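Long-range contacts in Non-sulfated chondroitin lyase E66 (Autographa californica nucleopolyhedrovirus, PDB 3VSN), which acts as a chondroitin lyase of the viral envelope, is essential for oral infectivity, and may digest the chondroitin sulfate barrier of the host midgut's peritrophic matrix: residues A[84-89]-A[145-150]; A[36-41]-A[151-156]; A[73-78]-A[138-143]; A[174-179]-A[193-198]; A[48-53]-A[306-311]. All coordinates share one frame; numbering follows the deposited sequence.

Contact 1: A[84-89]-A[145-150]; sequences TLIGYC and PEVFMN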
# COMPACT_ATOMS: atom_id res chain seq x y z
N THR A 84 18.16 16.51 9.82
CA THR A 84 18.61 16.38 11.20
C THR A 84 18.18 17.58 12.06
O THR A 84 17.78 17.41 13.21
CB THR A 84 20.14 16.15 11.26
OG1 THR A 84 20.47 15.03 10.43
CG2 THR A 84 20.59 15.86 12.68
N LEU A 85 18.24 18.79 11.48
CA LEU A 85 17.74 19.99 12.15
C LEU A 85 16.24 19.90 12.44
O LEU A 85 15.80 20.23 13.55
CB LEU A 85 18.03 21.25 11.32
CG LEU A 85 19.44 21.83 11.35
CD1 LEU A 85 19.56 22.96 10.35
CD2 LEU A 85 19.81 22.31 12.75
N ILE A 86 15.47 19.45 11.46
CA ILE A 86 14.03 19.24 11.64
C ILE A 86 13.77 18.20 12.73
O ILE A 86 12.92 18.40 13.60
CB ILE A 86 13.32 18.87 10.32
CG1 ILE A 86 13.36 20.05 9.34
CG2 ILE A 86 11.87 18.45 10.57
CD1 ILE A 86 13.06 19.69 7.90
N GLY A 87 14.53 17.10 12.70
CA GLY A 87 14.44 16.07 13.74
C GLY A 87 14.69 16.62 15.14
O GLY A 87 14.02 16.22 16.10
N TYR A 88 15.66 17.53 15.25
CA TYR A 88 15.96 18.18 16.53
C TYR A 88 14.86 19.16 16.97
O TYR A 88 14.62 19.31 18.17
CB TYR A 88 17.32 18.89 16.48
CG TYR A 88 18.48 18.04 16.94
CD1 TYR A 88 19.49 17.65 16.05
CD2 TYR A 88 18.59 17.61 18.27
CE1 TYR A 88 20.56 16.88 16.47
CE2 TYR A 88 19.65 16.84 18.70
CZ TYR A 88 20.63 16.47 17.79
OH TYR A 88 21.70 15.71 18.21
N CYS A 89 14.19 19.80 16.01
CA CYS A 89 13.02 20.64 16.31
C CYS A 89 11.93 19.82 16.98
O CYS A 89 11.33 20.27 17.96
CB CYS A 89 12.47 21.29 15.04
SG CYS A 89 13.49 22.61 14.38
N PRO A 145 13.25 24.94 2.97
CA PRO A 145 12.18 25.80 3.48
C PRO A 145 11.45 25.21 4.70
O PRO A 145 10.99 25.95 5.56
CB PRO A 145 11.24 25.93 2.29
CG PRO A 145 12.14 25.78 1.11
CD PRO A 145 13.09 24.69 1.53
N GLU A 146 11.37 23.88 4.76
CA GLU A 146 10.82 23.18 5.93
C GLU A 146 11.67 23.39 7.18
O GLU A 146 11.13 23.44 8.29
CB GLU A 146 10.61 21.69 5.63
CG GLU A 146 9.48 21.42 4.65
CD GLU A 146 9.42 19.99 4.14
OE1 GLU A 146 10.39 19.22 4.32
OE2 GLU A 146 8.39 19.63 3.53
N VAL A 147 12.98 23.52 7.01
CA VAL A 147 13.90 23.82 8.12
C VAL A 147 13.57 25.19 8.72
O VAL A 147 13.41 25.32 9.94
CB VAL A 147 15.38 23.77 7.69
CG1 VAL A 147 16.30 24.20 8.83
CG2 VAL A 147 15.74 22.36 7.23
N PHE A 148 13.47 26.20 7.86
CA PHE A 148 13.10 27.56 8.28
C PHE A 148 11.80 27.54 9.08
O PHE A 148 11.73 28.12 10.17
CB PHE A 148 12.96 28.48 7.07
CG PHE A 148 14.27 29.01 6.54
CD1 PHE A 148 14.77 30.23 6.98
CD2 PHE A 148 15.00 28.28 5.61
CE1 PHE A 148 15.97 30.72 6.49
CE2 PHE A 148 16.21 28.77 5.12
CZ PHE A 148 16.69 29.99 5.56
N MET A 149 10.79 26.86 8.54
CA MET A 149 9.48 26.79 9.18
C MET A 149 9.53 26.09 10.54
O MET A 149 9.02 26.63 11.53
CB MET A 149 8.48 26.10 8.25
CG MET A 149 7.07 26.03 8.81
SD MET A 149 5.93 25.28 7.65
CE MET A 149 4.39 25.48 8.54
N ASN A 150 10.13 24.90 10.59
CA ASN A 150 10.21 24.13 11.83
C ASN A 150 10.97 24.86 12.95
O ASN A 150 10.49 24.91 14.09
CB ASN A 150 10.82 22.74 11.59
CG ASN A 150 9.82 21.77 10.99
OD1 ASN A 150 9.58 21.77 9.78
ND2 ASN A 150 9.24 20.92 11.83
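The side-chain amide of N150 lies flat against I86: the CG2 methyl of I86 sits over one face of the amide, 3.9 Å from N150 CG, while CZ of the F38 ring, from helix 29-48, touches the opposite face. The other flat group, the carboxylate of E146, turns away from this seam and is gripped by two cations, R194 on one oxygen and K49 on the other. What E146 gives to helix 84-89 is its methylene, with CB 3.9 Å from I86 CD1. Both helices belong to the alpha/alpha toroid of the lyase; segments 84-89 and 145-150, of helices 75-93 and 138-154, run nearly parallel, at 22° with their axes 9.3 Å apart. V147 fills the middle with both of its methyls. CG1 meets L85 CD1 at 3.8 Å, and CG2 reaches I86 CD1, also at 3.8 Å. I86 can touch V147 and N150 together because its two branches part at CB: CG1 stands anti to the carbonyl carbon (chi1 -66°) and carries CD1 across to V147, leaving CG2 for the amide. One turn further on, C89 presses its sulfur on the backbone of N150, with SG 3.7 Å from the carbonyl carbon C of N150.

Contact 2: A[36-41]-A[151-156]; sequences RWFKNN and ITIVLN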
# COMPACT_ATOMS: atom_id res chain seq x y z
N ARG A 36 0.48 27.68 17.30
CA ARG A 36 0.02 26.82 18.39
C ARG A 36 -0.39 25.43 17.88
O ARG A 36 0.01 24.41 18.44
CB ARG A 36 -1.15 27.48 19.14
CG ARG A 36 -1.58 26.74 20.40
CD ARG A 36 -2.57 27.54 21.23
NE ARG A 36 -1.96 28.76 21.78
CZ ARG A 36 -2.23 29.99 21.37
NH1 ARG A 36 -3.11 30.21 20.39
NH2 ARG A 36 -1.61 31.02 21.93
N TRP A 37 -1.18 25.42 16.81
CA TRP A 37 -1.63 24.18 16.18
C TRP A 37 -0.46 23.38 15.67
O TRP A 37 -0.42 22.15 15.84
CB TRP A 37 -2.63 24.49 15.08
CG TRP A 37 -3.04 23.31 14.22
CD1 TRP A 37 -4.12 22.45 14.41
CD2 TRP A 37 -2.38 22.85 12.99
NE1 TRP A 37 -4.16 21.50 13.41
CE2 TRP A 37 -3.15 21.68 12.53
CE3 TRP A 37 -1.27 23.25 12.26
CZ2 TRP A 37 -2.81 20.98 11.39
CZ3 TRP A 37 -0.94 22.53 11.10
CH2 TRP A 37 -1.69 21.42 10.68
N PHE A 38 0.52 24.06 15.08
CA PHE A 38 1.73 23.42 14.55
C PHE A 38 2.50 22.69 15.65
O PHE A 38 2.87 21.52 15.49
CB PHE A 38 2.63 24.47 13.86
CG PHE A 38 3.86 23.89 13.20
CD1 PHE A 38 4.99 23.59 13.95
CD2 PHE A 38 3.89 23.67 11.83
CE1 PHE A 38 6.13 23.07 13.35
CE2 PHE A 38 5.02 23.15 11.22
CZ PHE A 38 6.14 22.85 11.98
N LYS A 39 2.73 23.38 16.76
CA LYS A 39 3.44 22.81 17.90
C LYS A 39 2.66 21.68 18.57
O LYS A 39 3.24 20.68 18.98
CB LYS A 39 3.78 23.89 18.92
CG LYS A 39 4.82 24.89 18.42
CD LYS A 39 4.84 26.15 19.27
CE LYS A 39 5.45 25.89 20.63
NZ LYS A 39 5.25 27.07 21.52
N ASN A 40 1.34 21.85 18.67
CA ASN A 40 0.46 20.82 19.22
C ASN A 40 0.51 19.51 18.42
O ASN A 40 0.44 18.42 19.00
CB ASN A 40 -0.99 21.31 19.29
CG ASN A 40 -1.24 22.26 20.45
OD1 ASN A 40 -0.40 22.42 21.33
ND2 ASN A 40 -2.41 22.88 20.46
N ASN A 41 0.65 19.63 17.11
CA ASN A 41 0.53 18.49 16.21
C ASN A 41 1.84 18.02 15.58
O ASN A 41 1.83 17.09 14.77
CB ASN A 41 -0.50 18.80 15.12
CG ASN A 41 -1.91 18.97 15.68
OD1 ASN A 41 -2.45 20.08 15.72
ND2 ASN A 41 -2.50 17.87 16.10
N ILE A 151 12.13 25.43 12.62
CA ILE A 151 12.94 26.15 13.60
C ILE A 151 12.21 27.38 14.14
O ILE A 151 12.08 27.55 15.35
CB ILE A 151 14.35 26.51 13.05
CG1 ILE A 151 15.17 25.23 12.83
CG2 ILE A 151 15.09 27.44 14.00
CD1 ILE A 151 16.55 25.43 12.25
N THR A 152 11.69 28.21 13.23
CA THR A 152 10.97 29.42 13.60
C THR A 152 9.78 29.14 14.55
O THR A 152 9.63 29.81 15.57
CB THR A 152 10.49 30.21 12.36
OG1 THR A 152 11.62 30.56 11.55
CG2 THR A 152 9.75 31.48 12.76
N ILE A 153 8.97 28.15 14.21
CA ILE A 153 7.78 27.86 15.02
C ILE A 153 8.11 27.24 16.38
O ILE A 153 7.63 27.72 17.41
CB ILE A 153 6.72 27.03 14.26
CG1 ILE A 153 6.29 27.78 12.99
CG2 ILE A 153 5.51 26.75 15.15
CD1 ILE A 153 5.37 27.00 12.07
N VAL A 154 8.95 26.20 16.41
CA VAL A 154 9.23 25.55 17.71
C VAL A 154 9.95 26.47 18.70
O VAL A 154 9.86 26.27 19.91
CB VAL A 154 9.97 24.19 17.58
CG1 VAL A 154 9.20 23.24 16.67
CG2 VAL A 154 11.42 24.36 17.13
N LEU A 155 10.63 27.49 18.18
CA LEU A 155 11.34 28.46 19.01
C LEU A 155 10.52 29.73 19.27
O LEU A 155 11.06 30.72 19.76
CB LEU A 155 12.70 28.82 18.38
CG LEU A 155 13.77 27.73 18.23
CD1 LEU A 155 15.06 28.32 17.68
CD2 LEU A 155 14.02 27.00 19.54
N ASN A 156 9.22 29.69 18.96
CA ASN A 156 8.39 30.90 18.98
C ASN A 156 8.20 31.57 20.35
O ASN A 156 7.78 32.72 20.42
CB ASN A 156 7.04 30.67 18.28
CG ASN A 156 6.05 29.87 19.12
OD1 ASN A 156 6.42 29.18 20.07
ND2 ASN A 156 4.78 29.94 18.75
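This is a buried, mainly apolar contact with one hydrogen bond beside the apolar part, in which F38 and K39 of helix 29-48 meet I153 and N156 where helix 138-154 ends. At its centre is a CH-pi contact: CD1 of I153 sits over one face of the F38 ring, 3.7 Å from its centroid and 15° off the ring normal. The ring gets there with CG anti to the backbone N (chi1 -176°), and the two side chains lie roughly perpendicular. The second branch of I153 is tight as well, with CG2 only 3.4 Å from F38 CD1, and the same methyl also touches K39 CG at 3.8 Å. K39 then bends at chi3 (72°), which brings NZ round to donate to N156 OD1 at 2.8 Å. That bond lies in the carbonyl plane, on a lone pair of the oxygen. N156 ND2 is held in turn by E35, so both ends of the amide are tied to helix 29-48. Beneath the lysine, N156 N bonds to I153 O as the chain leaves the helix. The contact thus joins helix 29-48 to the C-terminal end of helix 138-154 within the helical alpha/alpha toroid domain.

Contact 3: A[73-78]-A[138-143]; sequences TSVPDF and YHFTIT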
# COMPACT_ATOMS: atom_id res chain seq x y z
N THR A 73 29.72 21.11 0.05
CA THR A 73 30.21 20.55 -1.21
C THR A 73 29.34 19.38 -1.68
O THR A 73 29.12 19.21 -2.88
CB THR A 73 31.69 20.10 -1.11
OG1 THR A 73 31.87 19.28 0.04
CG2 THR A 73 32.61 21.32 -1.02
N SER A 74 28.85 18.60 -0.72
CA SER A 74 27.95 17.48 -1.01
C SER A 74 26.50 17.83 -0.69
O SER A 74 26.14 18.06 0.48
CB SER A 74 28.38 16.23 -0.23
OG SER A 74 27.34 15.27 -0.19
N VAL A 75 25.66 17.86 -1.72
CA VAL A 75 24.24 18.21 -1.57
C VAL A 75 23.42 17.15 -0.80
O VAL A 75 22.51 17.52 -0.06
CB VAL A 75 23.58 18.60 -2.92
CG1 VAL A 75 22.16 19.10 -2.71
CG2 VAL A 75 24.39 19.68 -3.62
N PRO A 76 23.74 15.84 -0.98
CA PRO A 76 23.09 14.85 -0.11
C PRO A 76 23.38 15.10 1.37
O PRO A 76 22.48 14.92 2.20
CB PRO A 76 23.72 13.53 -0.56
CG PRO A 76 24.02 13.76 -2.00
CD PRO A 76 24.48 15.19 -2.08
N ASP A 77 24.60 15.51 1.70
CA ASP A 77 24.96 15.86 3.08
C ASP A 77 24.19 17.09 3.59
O ASP A 77 23.85 17.15 4.77
CB ASP A 77 26.47 16.08 3.22
CG ASP A 77 27.26 14.77 3.31
OD1 ASP A 77 26.66 13.68 3.26
OD2 ASP A 77 28.50 14.84 3.46
N PHE A 78 23.93 18.05 2.70
CA PHE A 78 23.10 19.21 3.04
C PHE A 78 21.67 18.79 3.37
O PHE A 78 21.07 19.29 4.32
CB PHE A 78 23.12 20.26 1.92
CG PHE A 78 22.28 21.48 2.21
CD1 PHE A 78 22.66 22.39 3.19
CD2 PHE A 78 21.12 21.71 1.49
CE1 PHE A 78 21.88 23.51 3.45
CE2 PHE A 78 20.33 22.83 1.75
CZ PHE A 78 20.72 23.73 2.73
N TYR A 138 16.89 19.73 -5.30
CA TYR A 138 15.84 19.20 -4.41
C TYR A 138 15.84 19.77 -2.99
O TYR A 138 14.84 20.35 -2.55
CB TYR A 138 15.89 17.67 -4.36
CG TYR A 138 14.68 17.03 -3.70
CD1 TYR A 138 13.49 16.86 -4.40
CD2 TYR A 138 14.73 16.58 -2.37
CE1 TYR A 138 12.38 16.27 -3.82
CE2 TYR A 138 13.62 15.99 -1.77
CZ TYR A 138 12.45 15.84 -2.50
OH TYR A 138 11.34 15.25 -1.92
N HIS A 139 16.95 19.60 -2.28
CA HIS A 139 17.01 19.97 -0.87
C HIS A 139 16.97 21.46 -0.61
O HIS A 139 16.66 21.88 0.51
CB HIS A 139 18.21 19.31 -0.20
CG HIS A 139 18.04 17.83 0.00
ND1 HIS A 139 18.85 16.92 -0.57
CD2 HIS A 139 17.09 17.11 0.73
CE1 HIS A 139 18.44 15.68 -0.21
NE2 HIS A 139 17.37 15.80 0.58
N PHE A 140 17.23 22.25 -1.64
CA PHE A 140 17.15 23.71 -1.52
C PHE A 140 15.70 24.21 -1.62
O PHE A 140 15.31 25.15 -0.93
CB PHE A 140 18.04 24.39 -2.56
CG PHE A 140 19.49 24.02 -2.45
CD1 PHE A 140 20.29 24.58 -1.46
CD2 PHE A 140 20.05 23.08 -3.31
CE1 PHE A 140 21.63 24.23 -1.35
CE2 PHE A 140 21.39 22.73 -3.21
CZ PHE A 140 22.18 23.30 -2.22
N THR A 141 14.92 23.56 -2.49
CA THR A 141 13.53 23.94 -2.75
C THR A 141 12.54 23.25 -1.81
O THR A 141 11.55 23.85 -1.38
CB THR A 141 13.16 23.63 -4.22
OG1 THR A 141 13.93 24.46 -5.09
CG2 THR A 141 11.69 23.84 -4.48
N ILE A 142 12.82 21.98 -1.50
CA ILE A 142 11.88 21.14 -0.76
C ILE A 142 12.20 21.11 0.74
O ILE A 142 11.40 21.57 1.55
CB ILE A 142 11.81 19.70 -1.34
CG1 ILE A 142 11.44 19.73 -2.83
CG2 ILE A 142 10.84 18.82 -0.55
CD1 ILE A 142 10.14 20.44 -3.17
N THR A 143 13.37 20.59 1.08
CA THR A 143 13.72 20.34 2.48
C THR A 143 14.09 21.61 3.25
O THR A 143 13.66 21.79 4.39
CB THR A 143 14.84 19.30 2.60
OG1 THR A 143 14.62 18.25 1.64
CG2 THR A 143 14.87 18.69 3.99
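F78 holds its CG anti to the backbone N (chi1 179°), whereas F140 has CG anti to its carbonyl carbon (chi1 -59°), and these two choices bring the rings alongside each other between the helices. Their planes differ by 20°, but the rings are slid so far apart, with centroids at 5.0 Å, that they barely overlap. The closest touch is F78 CE2 to F140 CE1, 3.6 Å. W131 meets both phenylalanines edge-to-face, which extends the pair into a three-ring cluster. V75 touches the other side of the F140 ring, its CG1 lying 3.7 Å from F140 CE2. The site lies where helices 75-93 and 138-154 both begin, in the alpha-helical domain of the polysaccharide lyase 8 type. At the start of the first helix, S74 occupies the N-cap position, and its OG accepts a weak capping bond from D77 N at 3.3 Å. The second helix is irregular here, with a wider pi-type turn over 139-143. H139 runs roughly antiparallel to F78 and brings its CB to within 4.1 Å of F78 CD2, while its ring nitrogen ND1 comes to 3.7 Å from V75 O. The side chain of H139 lies about 10 Å from that of N191, a catalytic proton acceptor.

Contact 4: A[174-179]-A[193-198]; sequences LYLPTA and MRMGVP
M195 sends its side chain from helix 189-205 of the alpha/alpha toroid into the turn that follows helix 161-175, where L176 and A179 receive it. Its CB comes first, 3.3 Å from A179 O and 3.9 Å from L176 CD1. CG continues along the same leucine methyl. SD reaches past this turn to T141 of helix 138-154, and the chain then bends at chi3 (72°), swinging CE back so that it rests 3.6 Å from L176 CD1. In this way the methionine wraps round one methyl, touching it at three of its carbons. L176 is the first residue to leave the helix, and with CG anti to its backbone N (chi1 -164°) it points both methyls at helix 189-205. The second of them, CD2, lies on backbone, 3.5 Å from M195 O, and just reaches the ring of P198, whose CG is 4.2 Å away. P198 has no N-H to give to the turn before it, and the helix is kinked there. On the far side of the turn A179 runs close to G196, the CA atoms 4.8 Å apart. A179 itself packs on I219 and I222 of helix 217-225. This lies beside the active site, for the M195 side chain is about 4 Å from that of N191, a proton acceptor one helical turn earlier. A179 O is buried here without a hydrogen-bonding partner in the model, with M195 CB and CE lying against it, CE at 3.7 Å.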
# COMPACT_ATOMS: atom_id res chain seq x y z
N LEU A 174 13.38 35.08 -1.13
CA LEU A 174 14.29 34.86 -2.25
C LEU A 174 14.15 33.47 -2.87
O LEU A 174 14.02 33.35 -4.09
CB LEU A 174 15.74 35.10 -1.83
CG LEU A 174 16.22 36.52 -1.53
CD1 LEU A 174 17.68 36.48 -1.13
CD2 LEU A 174 16.02 37.46 -2.71
N TYR A 175 14.17 32.43 -2.04
CA TYR A 175 14.26 31.05 -2.53
C TYR A 175 12.91 30.38 -2.82
O TYR A 175 12.85 29.39 -3.56
CB TYR A 175 15.11 30.19 -1.59
CG TYR A 175 16.58 30.39 -1.83
CD1 TYR A 175 17.26 31.48 -1.29
CD2 TYR A 175 17.30 29.50 -2.63
CE1 TYR A 175 18.60 31.68 -1.52
CE2 TYR A 175 18.65 29.69 -2.87
CZ TYR A 175 19.30 30.78 -2.31
OH TYR A 175 20.64 30.97 -2.55
N LEU A 176 11.85 30.92 -2.24
CA LEU A 176 10.50 30.44 -2.47
C LEU A 176 9.57 31.64 -2.66
O LEU A 176 8.68 31.89 -1.84
CB LEU A 176 10.06 29.56 -1.29
CG LEU A 176 8.86 28.62 -1.38
CD1 LEU A 176 9.00 27.64 -2.54
CD2 LEU A 176 8.68 27.87 -0.07
N PRO A 177 9.78 32.42 -3.75
CA PRO A 177 9.06 33.68 -3.95
C PRO A 177 7.55 33.52 -4.16
O PRO A 177 6.79 34.43 -3.85
CB PRO A 177 9.72 34.28 -5.20
CG PRO A 177 10.31 33.11 -5.92
CD PRO A 177 10.74 32.15 -4.85
N THR A 178 7.15 32.37 -4.71
CA THR A 178 5.74 31.98 -4.75
C THR A 178 5.62 30.55 -4.23
O THR A 178 6.63 29.91 -3.94
CB THR A 178 5.13 32.05 -6.17
OG1 THR A 178 5.59 30.93 -6.94
CG2 THR A 178 5.49 33.35 -6.89
N ALA A 179 4.39 30.06 -4.11
CA ALA A 179 4.12 28.69 -3.67
C ALA A 179 4.67 27.62 -4.63
O ALA A 179 4.92 26.48 -4.21
CB ALA A 179 2.63 28.49 -3.46
N MET A 193 3.27 20.43 -3.46
CA MET A 193 2.57 20.15 -2.20
C MET A 193 3.46 20.40 -0.98
O MET A 193 2.99 20.91 0.03
CB MET A 193 2.00 18.73 -2.20
CG MET A 193 0.85 18.55 -3.18
SD MET A 193 -0.03 16.99 -3.00
CE MET A 193 0.99 15.91 -4.00
N ARG A 194 4.74 20.05 -1.10
CA ARG A 194 5.73 20.32 -0.06
C ARG A 194 5.96 21.82 0.09
O ARG A 194 5.89 22.35 1.20
CB ARG A 194 7.07 19.63 -0.38
CG ARG A 194 7.02 18.11 -0.44
CD ARG A 194 6.82 17.46 0.93
NE ARG A 194 7.99 17.60 1.80
CZ ARG A 194 9.07 16.81 1.74
NH1 ARG A 194 9.14 15.83 0.85
NH2 ARG A 194 10.08 17.01 2.58
N MET A 195 6.21 22.50 -1.03
CA MET A 195 6.55 23.93 -1.06
C MET A 195 5.48 24.85 -0.50
O MET A 195 5.79 25.85 0.16
CB MET A 195 6.85 24.35 -2.50
CG MET A 195 8.10 23.72 -3.09
SD MET A 195 8.05 23.71 -4.89
CE MET A 195 8.29 25.44 -5.28
N GLY A 196 4.21 24.54 -0.76
CA GLY A 196 3.11 25.40 -0.35
C GLY A 196 2.97 25.61 1.14
O GLY A 196 2.49 26.65 1.58
N VAL A 197 3.40 24.61 1.93
CA VAL A 197 3.26 24.67 3.38
C VAL A 197 4.17 25.74 4.03
O VAL A 197 3.66 26.63 4.72
CB VAL A 197 3.45 23.28 4.05
CG1 VAL A 197 3.38 23.39 5.56
CG2 VAL A 197 2.41 22.29 3.54
N PRO A 198 5.50 25.67 3.81
CA PRO A 198 6.34 26.75 4.34
C PRO A 198 6.12 28.09 3.63
O PRO A 198 6.29 29.14 4.25
CB PRO A 198 7.77 26.24 4.12
CG PRO A 198 7.66 25.21 3.06
CD PRO A 198 6.32 24.56 3.28

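Contact 5: A[48-53]-A[306-311]; sequences QKAEKV and SNVIGN
V308 pushes its side chain onto the backbone of Q48 and K49: its CB sits 3.5 Å from Q48 O, and its CG1 is 3.4 Å from K49 O. The same CG1 lies against the ammonium end of K52. A second point of attachment is a side-chain-to-backbone bond, Q48 NE2 donating to N311 O at 3.1 Å with an N-H...O angle of 166°. The oxygen lies in the amide plane of Q48, while the donor is tilted 27° from the carbonyl plane of N311. Neither segment is regular helix or strand; together they join the N-terminal alpha/alpha toroid to the stretch of chain leading into the beta-sheet part of the lyase. K52 NZ is well supplied with partners. A bend at chi4 (-78°) turns it back to donate to K49 O at 2.7 Å, and it also gives hydrogen bonds to two waters. One of these donates to N307 O at 2.8 Å and so bridges the segments; the other lies between A50 O and N307 OD1, with more acceptors around it than protons to give. Further out, an ST motif shapes the second loop: S306 OG accepts from I309 N at 3.2 Å. N311 is held through its ND2 by S47 O, and V308 has I256 of helix 253-258 as a neighbour.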
# COMPACT_ATOMS: atom_id res chain seq x y z
N GLN A 48 3.88 11.10 10.22
CA GLN A 48 3.30 10.90 8.89
C GLN A 48 4.27 11.21 7.76
O GLN A 48 4.07 10.77 6.63
CB GLN A 48 2.06 11.77 8.71
CG GLN A 48 0.90 11.43 9.63
CD GLN A 48 -0.33 12.27 9.33
OE1 GLN A 48 -0.23 13.37 8.77
NE2 GLN A 48 -1.50 11.75 9.68
N LYS A 49 5.32 11.97 8.06
CA LYS A 49 6.25 12.49 7.05
C LYS A 49 7.21 11.40 6.56
O LYS A 49 7.96 10.84 7.35
CB LYS A 49 7.03 13.69 7.61
CG LYS A 49 7.89 14.40 6.58
CD LYS A 49 8.63 15.58 7.20
CE LYS A 49 9.24 16.46 6.12
NZ LYS A 49 10.03 17.58 6.72
N ALA A 50 7.17 11.14 5.26
CA ALA A 50 7.96 10.07 4.65
C ALA A 50 9.47 10.30 4.74
O ALA A 50 10.21 9.39 5.14
CB ALA A 50 7.54 9.85 3.20
N GLU A 51 9.92 11.50 4.39
CA GLU A 51 11.34 11.83 4.38
C GLU A 51 11.72 12.57 5.66
O GLU A 51 11.30 13.71 5.88
CB GLU A 51 11.69 12.66 3.14
CG GLU A 51 11.43 11.92 1.83
CD GLU A 51 11.36 12.82 0.60
OE1 GLU A 51 11.41 14.07 0.73
OE2 GLU A 51 11.24 12.27 -0.51
N LYS A 52 12.50 11.91 6.52
CA LYS A 52 12.86 12.47 7.82
C LYS A 52 14.00 11.71 8.49
O LYS A 52 14.34 10.60 8.09
CB LYS A 52 11.64 12.49 8.76
CG LYS A 52 10.99 11.14 9.03
CD LYS A 52 9.99 11.24 10.18
CE LYS A 52 9.42 9.89 10.57
NZ LYS A 52 8.38 9.42 9.61
N VAL A 53 14.58 12.34 9.51
CA VAL A 53 15.53 11.70 10.41
C VAL A 53 14.94 11.76 11.82
O VAL A 53 14.81 12.84 12.42
CB VAL A 53 16.93 12.37 10.36
CG1 VAL A 53 17.83 11.85 11.47
CG2 VAL A 53 17.58 12.16 9.01
N SER A 306 5.51 0.25 4.96
CA SER A 306 5.75 1.68 4.95
C SER A 306 5.84 2.13 6.40
O SER A 306 4.97 1.79 7.21
CB SER A 306 4.61 2.42 4.25
OG SER A 306 4.65 3.82 4.55
N ASN A 307 6.88 2.88 6.74
CA ASN A 307 7.04 3.33 8.12
C ASN A 307 6.17 4.54 8.50
O ASN A 307 6.27 5.04 9.63
CB ASN A 307 8.53 3.54 8.49
CG ASN A 307 9.19 4.64 7.69
OD1 ASN A 307 8.54 5.44 7.02
ND2 ASN A 307 10.52 4.70 7.77
N VAL A 308 5.33 5.00 7.57
CA VAL A 308 4.40 6.11 7.85
C VAL A 308 2.91 5.80 7.67
O VAL A 308 2.07 6.39 8.35
CB VAL A 308 4.76 7.41 7.08
CG1 VAL A 308 6.07 8.00 7.58
CG2 VAL A 308 4.81 7.17 5.57
N ILE A 309 2.57 4.89 6.75
CA ILE A 309 1.16 4.64 6.40
C ILE A 309 0.29 4.29 7.62
O ILE A 309 -0.89 4.63 7.66
CB ILE A 309 1.00 3.60 5.27
CG1 ILE A 309 -0.35 3.78 4.55
CG2 ILE A 309 1.17 2.18 5.81
CD1 ILE A 309 -0.45 3.08 3.21
N GLY A 310 0.89 3.63 8.61
CA GLY A 310 0.17 3.26 9.83
C GLY A 310 -0.28 4.46 10.66
O GLY A 310 -1.19 4.35 11.48
N ASN A 311 0.36 5.61 10.42
CA ASN A 311 0.07 6.84 11.15
C ASN A 311 -0.83 7.81 10.39
O ASN A 311 -1.14 8.90 10.89
CB ASN A 311 1.39 7.55 11.53
CG ASN A 311 2.32 6.66 12.32
OD1 ASN A 311 1.89 5.92 13.20
ND2 ASN A 311 3.62 6.74 12.02
O HOH W 1 9.81 8.00 7.70
O HOH W 2 7.47 7.20 10.94

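Contacts 1, 2 and 3 share helix 138-154, with contacts 1 and 3 centred 13 Å apart along its pairing with helix 75-93, and contact 2 continuing past contact 1 at 11 Å. Contact 4 joins them from the next helices, T141 and I142 lying on M195 and R194. Charge ties contact 5 to the rest: E51 OE1 receives R194 NH1 at 2.9 Å and probably a hydrogen bond from Y138 OH, also at 2.9 Å. The network lies beside the catalytic N191, which Y138 touches. A50 of contact 5 is about 11 Å, side chain to side chain, from the proton donor Y254, while contact 2 lies away from the annotated sites.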